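Local coordinates for sensor protein (Rhodopseudomonas palustris, PDB 2OOL) that senses light through a biliverdin chromophore held in this PAS-GAF fragment of a bacteriophytochrome, and probably signals as a histidine kinase in the full-length protein, at residues A170-R174 against E198-S202; F179-K183 against I204-L208; Q186-W191 against R291-M295; M278-I284 against I296-T302. All blocks are in the same frame, centred on the assembly; numbering follows the deposited sequence.

Contact 1. Residues A170-R174 against E198-S202; sequences ASEVR and EDRDS
This is helix-on-sheet packing in the GAF domain. Helix 162-177 lies against strand 193-200 of the antiparallel sheet. The axes of 170-174 and 198-200 approach to 7.6 Å, with their directions 30° apart. Ser-171 is level with Asp-199, CA to CA 5.3 Å. Residues 170-174 are helical; 198-200 are extended and 201-202 leave the strand. Ala-170 packs its CB 4.2 Å from Asp-199 CB. The main polar tie is a salt bridge. Arg-174 (chi1 t, chi2 t, chi3 p) gives NE to Asp-199 OD2 at 2.8 Å, and its NH2 reaches the same OD2 weakly at 3.3 Å. A water donates to Ser-171 O at 2.6 Å and weakly to Asp-199 OD2 at 3.3 Å. Ser-171 OG is satisfied within its own helix, by Trp-167 O. Glu-198 points away from the helix. Its carboxylate takes Ser-206 OG and Leu-207 N, and Arg-200 NH1 forms a salt bridge with Glu-198 OE1 at 3.1 Å, though its hydrogen bond is weak. Asp-201 OD1 accepts from Ser-202 N at 2.7 Å. A second water donates to Asp-201 OD1 at 2.8 Å and accepts weakly from Arg-174 NH1 at 3.4 Å.

Contact 2. Residues F179-K183 against I204-L208; sequences FDRIK and IPSLL. With LBV (3-[2-[(Z)-[3-(2-carboxyethyl)-5-[(Z)-(4-ethenyl-3-methyl-5-oxidanylidene-pyrrol-2-ylidene)methyl]-4-methyl-pyrrol-1-ium -2-ylidene]methyl]-5-[(Z)-[(3E)-3-ethylidene-4-methyl-5-oxidanylidene-pyrrolidin-2-ylidene]methyl]-4-methyl-1H-pyrrol-3- yl]propanoic acid), chain C.
The wall of the biliverdin pocket next to ring D is built here, from the start of strand 181-187 and the loop before strand 211-212. Lys-183 CE lies 3.7 Å from the ring D carbonyl, LBV O_D. Leu-207 CD1 lies 4.0 Å from LBV CBD, the end of the vinyl group. The touching parts, 180-183 and 204-207, run nearly parallel, their end-to-end directions 13° apart, with Asp-180 CA 6.8 Å from Ile-204 CA. Arg-181 (chi1 t, chi2 t, chi3 p) reaches across, and its NH2 donates to Pro-205 O at 2.9 Å. Its NH1 is hydrogen-bonded to His-299 ND1 of the neighbouring strand. In this GAF sheet Asp-180 and Arg-181 form a classic beta bulge opposite His-299. Leu-207 CD1 sits over one face of the Arg-181 guanidinium, 3.6 Å from NH1, and 3.9 Å from Lys-183 CD. Ile-204 packs CG1 3.9 Å from Asp-180 CB and CG2 4.0 Å from Arg-181 CB. The loop bends in an ST turn, where Leu-208 N donates to Ser-206 OG at 3.2 Å.

Contact 3. Residues Q186-W191 against R291-M295; sequences QFAADW and RLWGM
Strands 181-187 and 291-300 are antiparallel neighbours in the GAF sheet, and this is one end of their pairing. Gln-186 and Gly-294 form a non-hydrogen-bonded pair, CA to CA 4.2 Å. Phe-187 N donates to Trp-293 O at 3.0 Å. Trp-293 and Gly-294 make a classic beta bulge opposite Ile-286. Gly-294 is almost fully extended (phi 178°, psi -173°). The space beside its bare CA is taken up by Gln-186 CA and the Trp-293 ring; a CB would clash with Trp-293 CE3. On the other face the Phe-187 ring fills the hollow between Leu-292 and Met-295, with CD1 3.8 Å from Gly-294 CA. Its CE1 meets Leu-292 CG at 3.9 Å and Met-295 CG at 4.0 Å; Met-295 also touches the chromophore. Gln-186 (chi1 t, chi2 t) lays CG over the Trp-293 six-membered ring in a CH-pi contact, 3.7 Å from the centroid. A type I turn from Ala-188 to Trp-191 brings the second indole back. Trp-191 CZ2 lies over the Arg-291 guanidinium, 4.0 Å from NH2. The indole edge meets the strand backbone, with Trp-191 CZ3 3.4 Å from Leu-292 O.

Contact 4. Residues M278-I284 against I296-T302; sequences MHAAMSI and ISCHNLT. With LBV (3-[2-[(Z)-[3-(2-carboxyethyl)-5-[(Z)-(4-ethenyl-3-methyl-5-oxidanylidene-pyrrol-2-ylidene)methyl]-4-methyl-pyrrol-1-ium -2-ylidene]methyl]-5-[(Z)-[(3E)-3-ethylidene-4-methyl-5-oxidanylidene-pyrrolidin-2-ylidene]methyl]-4-methyl-1H-pyrrol-3- yl]propanoic acid), chain C.
This is a beta hairpin of the GAF sheet, strands 280-288 and 291-300, at the floor of the biliverdin pocket. The axes of 280-284 and 296-300 approach to 4.6 Å and run antiparallel, 167° between their directions. The hydrogen-bonded pairs are Ala-280 with Asn-300, Met-282 with Cys-298 and Ile-284 with Ile-296. Their bonds run from 2.7 Å (Cys-298 N to Met-282 O) to 3.3 Å (Ala-280 N to Asn-300 O). Ala-281 with His-299 and Ser-283 with Ser-297 are the non-hydrogen-bonded pairs. CA-H...O contacts add to these, such as Ser-283 CA to Ile-296 O at 3.1 Å. At the open end His-279 and Ala-280 form a classic beta bulge opposite Asn-300; His-279 N donates to Leu-301 O at 3.2 Å. Apolar contacts line one face: Met-282 CE is 3.9 Å and Ile-284 CD1 4.3 Å from Cys-298 SG. Helix 308-332 packs against Met-282 and Ile-284. The other face, with Ala-281, Ser-283, Ser-297 and His-299, meets the chromophore. His-299 ND1 is hydrogen-bonded to Arg-181 NH1. A water donates to Ser-297 OG and LBV O1C, both at 2.8 Å. Ser-297 OG donates to LBV O_D at 2.7 Å, and Ser-283 OG to LBV O1C at a very short 2.4 Å.

In the fold
All four contacts lie in the GAF part of the chain and reach one six-stranded sheet. From the N terminus, helix 162-177 opens contact 1 and strand 181-187 opens contacts 2 and 3. The chain turns into strand 193-200, which closes contact 1, and the next loop closes contact 2. These two loops therefore cross. Contact 3 stays open across 99 residues, including helices 219-227 and 267-276, until strand 291-300 arrives. It crosses contacts 1 and 2. Contact 4 opens within that span, closes just after contact 3 and so crosses it too, but follows contacts 1 and 2 in series. Contacts 2 and 4 adjoin through Lys-183 N and Ser-297 O, and both touch biliverdin.

Contact 1. Residues A170-R174 against E198-S202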
# COMPACT_ATOMS: atom_id res chain seq x y z
N ALA A 170 -13.19 7.94 2.58
CA ALA A 170 -12.89 9.19 3.31
C ALA A 170 -12.17 8.90 4.60
O ALA A 170 -11.21 9.59 4.95
CB ALA A 170 -14.17 10.01 3.60
N SER A 171 -12.66 7.90 5.33
CA SER A 171 -12.05 7.53 6.60
C SER A 171 -10.63 6.98 6.45
O SER A 171 -9.74 7.33 7.22
CB SER A 171 -12.96 6.54 7.37
OG SER A 171 -13.11 5.35 6.61
N GLU A 172 -10.36 6.17 5.45
CA GLU A 172 -8.97 5.74 5.23
C GLU A 172 -8.06 6.90 4.82
O GLU A 172 -6.93 7.01 5.27
CB GLU A 172 -8.88 4.64 4.18
CG GLU A 172 -7.39 4.27 3.78
CD GLU A 172 -6.66 3.43 4.83
OE1 GLU A 172 -7.29 3.03 5.82
OE2 GLU A 172 -5.47 3.12 4.66
N VAL A 173 -8.56 7.78 3.97
CA VAL A 173 -7.81 8.98 3.60
C VAL A 173 -7.50 9.83 4.84
O VAL A 173 -6.40 10.37 4.96
CB VAL A 173 -8.51 9.79 2.47
CG1 VAL A 173 -7.97 11.20 2.35
CG2 VAL A 173 -8.34 9.10 1.11
N ARG A 174 -8.44 9.93 5.78
CA ARG A 174 -8.18 10.70 6.99
C ARG A 174 -7.12 10.01 7.85
O ARG A 174 -6.23 10.67 8.38
CB ARG A 174 -9.45 10.93 7.82
CG ARG A 174 -9.24 11.97 8.87
CD ARG A 174 -10.53 12.40 9.62
NE ARG A 174 -11.14 11.35 10.44
CZ ARG A 174 -10.82 11.08 11.71
NH1 ARG A 174 -9.85 11.73 12.34
NH2 ARG A 174 -11.48 10.13 12.35
N GLU A 198 -18.45 11.97 4.57
CA GLU A 198 -17.57 12.78 5.39
C GLU A 198 -16.97 11.97 6.53
O GLU A 198 -17.65 11.21 7.16
CB GLU A 198 -18.34 13.93 6.01
CG GLU A 198 -17.46 15.01 6.61
CD GLU A 198 -18.29 16.16 7.14
OE1 GLU A 198 -19.11 15.90 8.05
OE2 GLU A 198 -18.13 17.31 6.61
N ASP A 199 -15.67 12.11 6.75
CA ASP A 199 -15.09 11.66 8.02
C ASP A 199 -14.27 12.79 8.55
O ASP A 199 -13.45 13.37 7.83
CB ASP A 199 -14.22 10.43 7.82
CG ASP A 199 -13.97 9.65 9.12
OD1 ASP A 199 -14.91 9.33 9.87
OD2 ASP A 199 -12.80 9.36 9.38
N ARG A 200 -14.48 13.12 9.82
CA ARG A 200 -13.75 14.19 10.48
C ARG A 200 -13.40 13.86 11.94
O ARG A 200 -14.05 13.03 12.61
CB ARG A 200 -14.57 15.48 10.46
CG ARG A 200 -15.88 15.35 11.10
CD ARG A 200 -16.63 16.67 11.15
NE ARG A 200 -17.61 16.58 12.22
CZ ARG A 200 -18.69 15.81 12.16
NH1 ARG A 200 -18.95 15.10 11.07
NH2 ARG A 200 -19.50 15.77 13.18
N ASP A 201 -12.39 14.58 12.43
CA ASP A 201 -11.91 14.48 13.81
C ASP A 201 -12.85 15.27 14.73
O ASP A 201 -13.69 16.03 14.26
CB ASP A 201 -10.44 14.98 13.86
CG ASP A 201 -9.73 14.63 15.18
OD1 ASP A 201 -10.29 13.84 16.01
OD2 ASP A 201 -8.60 15.15 15.38
N SER A 202 -12.75 15.03 16.04
CA SER A 202 -13.58 15.72 17.03
C SER A 202 -13.35 17.23 17.01
O SER A 202 -12.21 17.70 16.83
CB SER A 202 -13.22 15.20 18.43
OG SER A 202 -11.79 15.20 18.53
O HOH W 1 -10.20 7.35 9.79
O HOH W 2 -9.39 11.25 15.65

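Contact 2. Residues F179-K183 against I204-L208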
# COMPACT_ATOMS: atom_id res chain seq x y z
N PHE A 179 -5.50 14.78 8.12
CA PHE A 179 -6.21 16.05 7.92
C PHE A 179 -7.48 15.99 8.78
O PHE A 179 -8.05 14.93 9.02
CB PHE A 179 -6.55 16.30 6.43
CG PHE A 179 -5.51 17.12 5.67
CD1 PHE A 179 -4.13 16.89 5.81
CD2 PHE A 179 -5.92 18.10 4.80
CE1 PHE A 179 -3.22 17.63 5.09
CE2 PHE A 179 -5.02 18.84 4.06
CZ PHE A 179 -3.66 18.61 4.20
N ASP A 180 -7.90 17.16 9.26
CA ASP A 180 -9.10 17.31 10.10
C ASP A 180 -10.45 16.81 9.53
O ASP A 180 -11.31 16.37 10.27
CB ASP A 180 -9.22 18.80 10.45
CG ASP A 180 -8.19 19.24 11.48
OD1 ASP A 180 -7.82 18.37 12.29
OD2 ASP A 180 -7.74 20.41 11.50
N ARG A 181 -10.64 16.90 8.22
CA ARG A 181 -11.95 16.67 7.59
C ARG A 181 -11.79 16.24 6.15
O ARG A 181 -11.19 16.94 5.35
CB ARG A 181 -12.79 17.95 7.62
CG ARG A 181 -14.24 17.77 7.13
CD ARG A 181 -15.04 19.06 7.29
NE ARG A 181 -14.51 20.16 6.49
CZ ARG A 181 -14.74 21.45 6.75
NH1 ARG A 181 -14.25 22.35 5.96
NH2 ARG A 181 -15.46 21.83 7.77
N ILE A 182 -12.31 15.05 5.83
CA ILE A 182 -12.29 14.53 4.49
C ILE A 182 -13.73 14.41 4.01
O ILE A 182 -14.56 13.81 4.69
CB ILE A 182 -11.62 13.15 4.44
CG1 ILE A 182 -10.26 13.14 5.16
CG2 ILE A 182 -11.50 12.61 3.00
CD1 ILE A 182 -9.27 14.18 4.77
N LYS A 183 -14.01 14.95 2.81
CA LYS A 183 -15.36 14.97 2.23
C LYS A 183 -15.35 14.30 0.86
O LYS A 183 -14.43 14.47 0.13
CB LYS A 183 -15.85 16.41 2.06
CG LYS A 183 -16.07 17.15 3.44
CD LYS A 183 -15.89 18.68 3.32
CE LYS A 183 -14.48 19.07 2.90
NZ LYS A 183 -13.51 19.23 3.99
N ILE A 204 -14.21 19.51 14.89
CA ILE A 204 -14.35 20.00 13.53
C ILE A 204 -15.81 20.07 13.07
O ILE A 204 -16.52 19.10 13.17
CB ILE A 204 -13.54 19.07 12.55
CG1 ILE A 204 -12.11 18.87 13.06
CG2 ILE A 204 -13.51 19.64 11.14
CD1 ILE A 204 -11.44 20.16 13.49
N PRO A 205 -16.22 21.21 12.50
CA PRO A 205 -17.56 21.30 11.94
C PRO A 205 -17.76 20.44 10.68
O PRO A 205 -16.83 20.28 9.86
CB PRO A 205 -17.70 22.79 11.57
CG PRO A 205 -16.44 23.46 11.92
CD PRO A 205 -15.44 22.45 12.30
N SER A 206 -19.00 19.98 10.52
CA SER A 206 -19.46 19.11 9.44
C SER A 206 -20.07 19.91 8.29
O SER A 206 -20.79 20.90 8.53
CB SER A 206 -20.55 18.18 9.97
OG SER A 206 -21.03 17.31 8.97
N LEU A 207 -19.76 19.51 7.05
CA LEU A 207 -20.45 20.01 5.85
C LEU A 207 -21.25 18.90 5.15
O LEU A 207 -21.61 19.02 3.98
CB LEU A 207 -19.43 20.59 4.88
CG LEU A 207 -18.58 21.74 5.40
CD1 LEU A 207 -17.47 22.07 4.45
CD2 LEU A 207 -19.44 22.96 5.67
N LEU A 208 -21.52 17.80 5.84
CA LEU A 208 -22.22 16.67 5.26
C LEU A 208 -23.60 17.07 4.70
O LEU A 208 -24.31 17.88 5.30
CB LEU A 208 -22.41 15.57 6.33
CG LEU A 208 -23.02 14.28 5.79
CD1 LEU A 208 -22.21 13.73 4.64
CD2 LEU A 208 -23.22 13.23 6.94
C1A LBV C . -15.17 30.55 -5.90
C1B LBV C . -11.78 28.62 -8.04
O1B LBV C . -5.60 27.15 -9.25
C1C LBV C . -11.41 24.63 -5.92
O1C LBV C . -8.72 21.10 -3.20
C1D LBV C . -14.59 23.33 -2.65
C2A LBV C . -15.51 31.65 -6.88
C2B LBV C . -10.65 28.39 -8.84
O2B LBV C . -6.18 25.04 -9.03
C2C LBV C . -11.06 23.35 -5.43
O2C LBV C . -8.83 23.17 -2.43
C2D LBV C . -15.95 23.12 -2.33
C3A LBV C . -14.44 31.34 -7.93
C3B LBV C . -10.11 27.16 -8.46
C3C LBV C . -12.07 22.96 -4.57
C3D LBV C . -15.95 22.35 -1.18
C4A LBV C . -13.67 30.22 -7.52
C4B LBV C . -10.95 26.62 -7.45
C4C LBV C . -13.01 24.00 -4.50
C4D LBV C . -14.61 22.12 -0.84
CAA LBV C . -14.22 32.04 -9.14
CAB LBV C . -8.83 26.54 -9.05
CAC LBV C . -9.82 22.46 -5.71
CAD LBV C . -17.08 21.95 -0.52
CBA LBV C . -15.05 33.23 -9.74
CBB LBV C . -7.63 26.70 -8.14
CBC LBV C . -8.62 22.88 -4.80
CBD LBV C . -17.06 21.15 0.62
CGB LBV C . -6.36 26.25 -8.88
CGC LBV C . -8.72 22.34 -3.34
CHB LBV C . -12.59 29.75 -8.28
CHC LBV C . -10.64 25.36 -6.85
CHD LBV C . -14.20 24.06 -3.77
CMA LBV C . -15.27 33.01 -6.19
CMB LBV C . -10.08 29.33 -9.91
CMC LBV C . -12.05 21.60 -3.85
CMD LBV C . -17.21 23.61 -3.06
N_A LBV C . -14.14 29.80 -6.34
O_A LBV C . -15.75 30.35 -4.84
N_B LBV C . -11.92 27.53 -7.26
N_C LBV C . -12.57 24.96 -5.32
N_D LBV C . -13.84 22.74 -1.74
O_D LBV C . -14.16 21.47 0.12

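Contact 3. Residues Q186-W191 against R291-M295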
# COMPACT_ATOMS: atom_id res chain seq x y z
N GLN A 186 -19.87 15.06 -4.78
CA GLN A 186 -20.32 14.51 -6.06
C GLN A 186 -20.97 15.60 -6.88
O GLN A 186 -21.73 16.41 -6.34
CB GLN A 186 -21.39 13.41 -5.82
CG GLN A 186 -21.81 12.67 -7.10
CD GLN A 186 -22.96 11.70 -6.88
OE1 GLN A 186 -23.30 10.90 -7.75
NE2 GLN A 186 -23.57 11.77 -5.72
N PHE A 187 -20.67 15.63 -8.17
CA PHE A 187 -21.23 16.67 -9.08
C PHE A 187 -22.61 16.21 -9.58
O PHE A 187 -22.78 15.02 -9.92
CB PHE A 187 -20.28 16.92 -10.25
CG PHE A 187 -19.03 17.74 -9.88
CD1 PHE A 187 -17.78 17.15 -9.88
CD2 PHE A 187 -19.13 19.08 -9.50
CE1 PHE A 187 -16.65 17.87 -9.50
CE2 PHE A 187 -18.03 19.81 -9.16
CZ PHE A 187 -16.78 19.21 -9.15
N ALA A 188 -23.58 17.13 -9.55
CA ALA A 188 -24.85 17.06 -10.31
C ALA A 188 -24.64 17.42 -11.79
O ALA A 188 -23.58 17.96 -12.18
CB ALA A 188 -25.87 18.05 -9.70
N ALA A 189 -25.67 17.19 -12.58
CA ALA A 189 -25.66 17.44 -14.03
C ALA A 189 -25.34 18.89 -14.37
O ALA A 189 -24.69 19.13 -15.36
CB ALA A 189 -27.02 17.04 -14.61
N ASP A 190 -25.71 19.83 -13.50
CA ASP A 190 -25.42 21.26 -13.71
C ASP A 190 -24.10 21.75 -13.09
O ASP A 190 -23.87 22.96 -12.95
CB ASP A 190 -26.59 22.12 -13.21
CG ASP A 190 -26.72 22.15 -11.67
OD1 ASP A 190 -25.86 21.62 -10.94
OD2 ASP A 190 -27.72 22.73 -11.18
N TRP A 191 -23.24 20.81 -12.70
CA TRP A 191 -21.95 21.10 -12.09
C TRP A 191 -22.00 21.75 -10.69
O TRP A 191 -20.95 22.04 -10.10
CB TRP A 191 -20.98 21.83 -13.11
CG TRP A 191 -20.75 20.97 -14.31
CD1 TRP A 191 -21.30 21.11 -15.53
CD2 TRP A 191 -20.04 19.73 -14.34
NE1 TRP A 191 -20.97 20.06 -16.33
CE2 TRP A 191 -20.16 19.21 -15.64
CE3 TRP A 191 -19.28 19.02 -13.40
CZ2 TRP A 191 -19.56 18.02 -16.03
CZ3 TRP A 191 -18.67 17.83 -13.80
CH2 TRP A 191 -18.83 17.34 -15.09
N ARG A 291 -14.76 11.96 -17.47
CA ARG A 291 -15.59 13.04 -16.98
C ARG A 291 -15.43 13.08 -15.46
O ARG A 291 -15.33 12.03 -14.83
CB ARG A 291 -17.03 12.71 -17.36
CG ARG A 291 -18.00 13.84 -17.41
CD ARG A 291 -19.40 13.24 -17.73
NE ARG A 291 -20.55 14.14 -17.60
CZ ARG A 291 -20.93 15.06 -18.50
NH1 ARG A 291 -20.24 15.28 -19.64
NH2 ARG A 291 -22.03 15.79 -18.25
N LEU A 292 -15.41 14.28 -14.89
CA LEU A 292 -15.28 14.48 -13.44
C LEU A 292 -16.60 14.08 -12.73
O LEU A 292 -17.65 14.70 -12.93
CB LEU A 292 -14.85 15.94 -13.15
CG LEU A 292 -14.06 16.32 -11.89
CD1 LEU A 292 -12.83 15.43 -11.63
CD2 LEU A 292 -13.66 17.79 -11.98
N TRP A 293 -16.56 13.01 -11.95
CA TRP A 293 -17.74 12.55 -11.24
C TRP A 293 -17.88 13.24 -9.91
O TRP A 293 -19.00 13.44 -9.41
CB TRP A 293 -17.64 11.04 -11.05
CG TRP A 293 -18.76 10.41 -10.29
CD1 TRP A 293 -19.85 9.78 -10.82
CD2 TRP A 293 -18.88 10.28 -8.86
NE1 TRP A 293 -20.65 9.29 -9.81
CE2 TRP A 293 -20.07 9.59 -8.60
CE3 TRP A 293 -18.10 10.71 -7.78
CZ2 TRP A 293 -20.51 9.31 -7.31
CZ3 TRP A 293 -18.54 10.43 -6.49
CH2 TRP A 293 -19.72 9.72 -6.28
N GLY A 294 -16.74 13.55 -9.31
CA GLY A 294 -16.65 14.13 -7.96
C GLY A 294 -15.20 14.35 -7.51
O GLY A 294 -14.26 14.18 -8.29
N MET A 295 -15.04 14.74 -6.24
CA MET A 295 -13.73 14.99 -5.64
C MET A 295 -13.71 14.52 -4.19
O MET A 295 -14.73 14.59 -3.50
CB MET A 295 -13.43 16.49 -5.61
CG MET A 295 -13.65 17.23 -6.88
SD MET A 295 -12.12 17.65 -7.76
CE MET A 295 -11.83 19.24 -6.98
O HOH W 3 -21.55 12.67 -10.32

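Contact 4. Residues M278-I284 against I296-T302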
# COMPACT_ATOMS: atom_id res chain seq x y z
N MET A 278 -10.09 27.08 6.80
CA MET A 278 -9.22 25.92 6.73
C MET A 278 -8.00 26.31 5.95
O MET A 278 -8.15 26.72 4.80
CB MET A 278 -9.94 24.75 6.06
CG MET A 278 -11.06 24.17 6.87
SD MET A 278 -10.55 23.22 8.34
CE MET A 278 -12.06 22.55 8.90
N HIS A 279 -6.81 26.20 6.56
CA HIS A 279 -5.56 26.71 5.94
C HIS A 279 -4.64 25.73 5.21
O HIS A 279 -3.58 26.11 4.73
CB HIS A 279 -4.76 27.51 6.98
CG HIS A 279 -5.36 28.82 7.31
ND1 HIS A 279 -6.65 28.94 7.79
CD2 HIS A 279 -4.89 30.08 7.19
CE1 HIS A 279 -6.93 30.21 7.99
NE2 HIS A 279 -5.87 30.93 7.65
N ALA A 280 -5.03 24.47 5.14
CA ALA A 280 -4.40 23.45 4.25
C ALA A 280 -5.57 22.80 3.53
O ALA A 280 -6.62 22.60 4.14
CB ALA A 280 -3.64 22.36 5.07
N ALA A 281 -5.37 22.48 2.26
CA ALA A 281 -6.35 21.82 1.40
C ALA A 281 -5.63 20.82 0.49
O ALA A 281 -4.54 21.09 -0.02
CB ALA A 281 -7.03 22.83 0.53
N MET A 282 -6.26 19.67 0.28
CA MET A 282 -5.80 18.70 -0.70
C MET A 282 -7.00 18.01 -1.32
O MET A 282 -7.92 17.56 -0.59
CB MET A 282 -4.94 17.63 -0.04
CG MET A 282 -4.57 16.50 -1.05
SD MET A 282 -3.44 15.27 -0.37
CE MET A 282 -4.38 14.62 0.95
N SER A 283 -6.97 17.83 -2.63
CA SER A 283 -8.06 17.13 -3.27
C SER A 283 -7.59 16.17 -4.37
O SER A 283 -6.53 16.33 -4.91
CB SER A 283 -9.14 18.12 -3.75
OG SER A 283 -8.62 19.16 -4.58
N ILE A 284 -8.41 15.14 -4.58
CA ILE A 284 -8.18 14.07 -5.53
C ILE A 284 -9.47 13.92 -6.33
O ILE A 284 -10.58 13.78 -5.77
CB ILE A 284 -7.88 12.72 -4.82
CG1 ILE A 284 -6.67 12.81 -3.85
CG2 ILE A 284 -7.69 11.62 -5.81
CD1 ILE A 284 -7.08 13.01 -2.44
N ILE A 296 -12.56 14.01 -3.75
CA ILE A 296 -12.24 13.84 -2.35
C ILE A 296 -11.52 15.11 -1.94
O ILE A 296 -10.48 15.43 -2.49
CB ILE A 296 -11.33 12.63 -2.11
CG1 ILE A 296 -11.96 11.39 -2.74
CG2 ILE A 296 -11.07 12.45 -0.61
CD1 ILE A 296 -11.33 10.07 -2.33
N SER A 297 -12.15 15.87 -1.06
CA SER A 297 -11.64 17.15 -0.60
C SER A 297 -11.25 17.04 0.88
O SER A 297 -12.06 16.65 1.71
CB SER A 297 -12.74 18.19 -0.72
OG SER A 297 -12.32 19.49 -0.30
N CYS A 298 -10.00 17.39 1.17
CA CYS A 298 -9.37 17.22 2.46
C CYS A 298 -8.97 18.61 3.02
O CYS A 298 -8.20 19.32 2.43
CB CYS A 298 -8.12 16.34 2.30
SG CYS A 298 -8.28 14.81 1.29
N HIS A 299 -9.49 18.97 4.19
CA HIS A 299 -9.18 20.26 4.79
C HIS A 299 -8.53 20.08 6.17
O HIS A 299 -8.83 19.13 6.90
CB HIS A 299 -10.47 21.04 5.00
CG HIS A 299 -11.10 21.55 3.75
ND1 HIS A 299 -12.40 22.02 3.72
CD2 HIS A 299 -10.63 21.62 2.48
CE1 HIS A 299 -12.69 22.38 2.48
NE2 HIS A 299 -11.64 22.17 1.71
N ASN A 300 -7.63 21.01 6.48
CA ASN A 300 -7.03 21.08 7.78
C ASN A 300 -7.13 22.52 8.29
O ASN A 300 -7.05 23.47 7.52
CB ASN A 300 -5.57 20.58 7.77
CG ASN A 300 -5.17 19.96 9.11
OD1 ASN A 300 -5.73 18.95 9.50
ND2 ASN A 300 -4.22 20.58 9.82
N LEU A 301 -7.30 22.68 9.59
CA LEU A 301 -7.38 24.00 10.18
C LEU A 301 -6.09 24.77 10.01
O LEU A 301 -6.12 25.97 9.69
CB LEU A 301 -7.68 23.89 11.67
CG LEU A 301 -7.92 25.22 12.43
CD1 LEU A 301 -9.35 25.76 12.20
CD2 LEU A 301 -7.64 25.05 13.93
N THR A 302 -4.96 24.09 10.22
CA THR A 302 -3.66 24.77 10.25
C THR A 302 -2.84 24.25 9.06
O THR A 302 -3.12 23.16 8.56
CB THR A 302 -2.95 24.47 11.62
OG1 THR A 302 -2.80 23.06 11.73
CG2 THR A 302 -3.82 24.91 12.86
C1A LBV C . -15.17 30.55 -5.90
C1B LBV C . -11.78 28.62 -8.04
O1B LBV C . -5.60 27.15 -9.25
C1C LBV C . -11.41 24.63 -5.92
O1C LBV C . -8.72 21.10 -3.20
C1D LBV C . -14.59 23.33 -2.65
C2A LBV C . -15.51 31.65 -6.88
C2B LBV C . -10.65 28.39 -8.84
O2B LBV C . -6.18 25.04 -9.03
C2C LBV C . -11.06 23.35 -5.43
O2C LBV C . -8.83 23.17 -2.43
C2D LBV C . -15.95 23.12 -2.33
C3A LBV C . -14.44 31.34 -7.93
C3B LBV C . -10.11 27.16 -8.46
C3C LBV C . -12.07 22.96 -4.57
C3D LBV C . -15.95 22.35 -1.18
C4A LBV C . -13.67 30.22 -7.52
C4B LBV C . -10.95 26.62 -7.45
C4C LBV C . -13.01 24.00 -4.50
C4D LBV C . -14.61 22.12 -0.84
CAA LBV C . -14.22 32.04 -9.14
CAB LBV C . -8.83 26.54 -9.05
CAC LBV C . -9.82 22.46 -5.71
CAD LBV C . -17.08 21.95 -0.52
CBA LBV C . -15.05 33.23 -9.74
CBB LBV C . -7.63 26.70 -8.14
CBC LBV C . -8.62 22.88 -4.80
CBD LBV C . -17.06 21.15 0.62
CGB LBV C . -6.36 26.25 -8.88
CGC LBV C . -8.72 22.34 -3.34
CHB LBV C . -12.59 29.75 -8.28
CHC LBV C . -10.64 25.36 -6.85
CHD LBV C . -14.20 24.06 -3.77
CMA LBV C . -15.27 33.01 -6.19
CMB LBV C . -10.08 29.33 -9.91
CMC LBV C . -12.05 21.60 -3.85
CMD LBV C . -17.21 23.61 -3.06
N_A LBV C . -14.14 29.80 -6.34
O_A LBV C . -15.75 30.35 -4.84
N_B LBV C . -11.92 27.53 -7.26
N_C LBV C . -12.57 24.96 -5.32
N_D LBV C . -13.84 22.74 -1.74
O_D LBV C . -14.16 21.47 0.12
O HOH W 4 -9.64 20.25 -0.73